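Long-range contact in TCR alpha chain (Gallus gallus, PDB 6LIR), which pairs with the TCR beta chain to form the chicken alpha-beta T cell receptor, which probably recognises antigen presented by MHC molecules: residues V107-I111 / E164-L168. Residues are numbered along the deposited sequence; the frame is centred on the assembly and turned at random.
Sequences VQPHI and EASYL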
loop_
_atom_site.group_PDB
_atom_site.type_symbol
_atom_site.label_atom_id
_atom_site.label_comp_id
_atom_site.label_asym_id
_atom_site.label_seq_id
_atom_site.Cartn_x
_atom_site.Cartn_y
_atom_site.Cartn_z
ATOM N N VAL A 107 10.186 8.413 2.326
ATOM C CA VAL A 107 11.504 8.474 2.944
ATOM C C VAL A 107 12.512 7.976 1.922
ATOM O O VAL A 107 12.470 6.809 1.513
ATOM C CB VAL A 107 11.574 7.639 4.232
ATOM C CG1 VAL A 107 12.990 7.653 4.806
ATOM C CG2 VAL A 107 10.569 8.148 5.255
ATOM N N GLN A 108 13.421 8.862 1.519
ATOM C CA GLN A 108 14.380 8.561 0.468
ATOM C C GLN A 108 15.685 8.080 1.072
ATOM O O GLN A 108 16.353 8.852 1.778
ATOM C CB GLN A 108 14.624 9.787 -0.402
ATOM C CG GLN A 108 13.434 10.169 -1.263
ATOM C CD GLN A 108 13.150 11.653 -1.231
ATOM O OE1 GLN A 108 11.995 12.075 -1.160
ATOM N NE2 GLN A 108 14.204 12.460 -1.281
ATOM N N PRO A 109 16.096 6.846 0.809
ATOM C CA PRO A 109 17.387 6.369 1.309
ATOM C C PRO A 109 18.542 7.077 0.619
ATOM O O PRO A 109 18.408 7.642 -0.467
ATOM C CB PRO A 109 17.379 4.873 0.973
ATOM C CG PRO A 109 15.953 4.543 0.615
ATOM C CD PRO A 109 15.366 5.805 0.069
ATOM N N HIS A 110 19.689 7.072 1.293
ATOM C CA HIS A 110 20.893 7.636 0.700
ATOM C C HIS A 110 21.479 6.607 -0.244
ATOM O O HIS A 110 21.576 5.424 0.088
ATOM C CB HIS A 110 21.932 8.022 1.754
ATOM C CG HIS A 110 22.977 8.968 1.242
ATOM N ND1 HIS A 110 24.327 8.779 1.451
ATOM C CD2 HIS A 110 22.866 10.106 0.516
ATOM C CE1 HIS A 110 25.001 9.760 0.879
ATOM N NE2 HIS A 110 24.140 10.579 0.304
ATOM N N ILE A 111 21.833 7.050 -1.436
ATOM C CA ILE A 111 22.214 6.137 -2.500
ATOM C C ILE A 111 23.441 6.695 -3.188
ATOM O O ILE A 111 23.611 7.913 -3.296
ATOM C CB ILE A 111 21.077 5.918 -3.525
ATOM C CG1 ILE A 111 20.596 7.249 -4.101
ATOM C CG2 ILE A 111 19.936 5.119 -2.909
ATOM C CD1 ILE A 111 21.081 7.504 -5.512
ATOM N N GLU A 164 21.618 -2.666 1.768
ATOM C CA GLU A 164 21.722 -1.547 0.839
ATOM C C GLU A 164 20.386 -1.293 0.156
ATOM O O GLU A 164 19.634 -2.222 -0.147
ATOM C CB GLU A 164 22.778 -1.795 -0.238
ATOM C CG GLU A 164 23.912 -2.709 0.148
ATOM C CD GLU A 164 24.765 -3.085 -1.050
ATOM O OE1 GLU A 164 24.397 -2.709 -2.184
ATOM O OE2 GLU A 164 25.804 -3.748 -0.857
ATOM N N ALA A 165 20.124 -0.024 -0.133
ATOM C CA ALA A 165 18.901 0.393 -0.798
ATOM C C ALA A 165 19.198 0.789 -2.238
ATOM O O ALA A 165 20.281 1.288 -2.555
ATOM C CB ALA A 165 18.235 1.559 -0.059
ATOM N N SER A 166 18.216 0.579 -3.107
ATOM C CA SER A 166 18.384 0.905 -4.512
ATOM C C SER A 166 17.019 1.170 -5.120
ATOM O O SER A 166 16.037 0.508 -4.776
ATOM C CB SER A 166 19.090 -0.225 -5.275
ATOM O OG SER A 166 18.372 -1.446 -5.165
ATOM N N TYR A 167 16.971 2.136 -6.026
ATOM C CA TYR A 167 15.747 2.460 -6.735
ATOM C C TYR A 167 15.629 1.570 -7.961
ATOM O O TYR A 167 16.631 1.160 -8.552
ATOM C CB TYR A 167 15.742 3.927 -7.171
ATOM C CG TYR A 167 15.333 4.910 -6.100
ATOM C CD1 TYR A 167 16.232 5.318 -5.122
ATOM C CD2 TYR A 167 14.048 5.442 -6.075
ATOM C CE1 TYR A 167 15.861 6.226 -4.144
ATOM C CE2 TYR A 167 13.670 6.349 -5.109
ATOM C CZ TYR A 167 14.578 6.736 -4.143
ATOM O OH TYR A 167 14.197 7.636 -3.176
ATOM N N LEU A 168 14.388 1.298 -8.356
ATOM C CA LEU A 168 14.105 0.514 -9.547
ATOM C C LEU A 168 12.913 1.137 -10.248
ATOM O O LEU A 168 11.917 1.476 -9.604
ATOM C CB LEU A 168 13.784 -0.951 -9.207
ATOM C CG LEU A 168 14.695 -1.738 -8.267
ATOM C CD1 LEU A 168 14.033 -3.053 -7.865
ATOM C CD2 LEU A 168 16.044 -1.990 -8.917
#
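Y167 reaches from the constant domain to the end of the last variable-domain strand. Its hydroxyl OH meets the aliphatic part of Q108, 3.3 Å from Q108 CG and 3.5 Å from Q108 CB. P109 packs beside it. The proline ring touches the methyl of A165, with P109 CB 3.6 Å from A165 CB, and P109 CD lies 3.9 Å from Y167 OH. I111 comes in at the edge of the tyrosine ring, near its plane, with I111 CG2 4.3 Å from Y167 CD1. The same methyl, I111 CG2, is 3.9 Å from A165 O. No hydrogen bond crosses between the segments. The contact is made by van der Waals packing of Q108, P109, I111, A165 and Y167. Y167 CG stands anti to its carbonyl carbon (chi1 -82°), which helps bring the ring end and OH toward Q108 and P109. V153 touches both P109 and Y167, and P138 also packs on Y167. Backbone hydrogen bonds join Q108 to T10 and E12. In strand 164-174, they join E164 to V156 and S166 to V154. The contact thus lies at the elbow between the two immunoglobulin domains: P109 to I111 leave the end of strand 97-108 as the linker, and pass strand 164-174 where that strand pairs with strand 150-156.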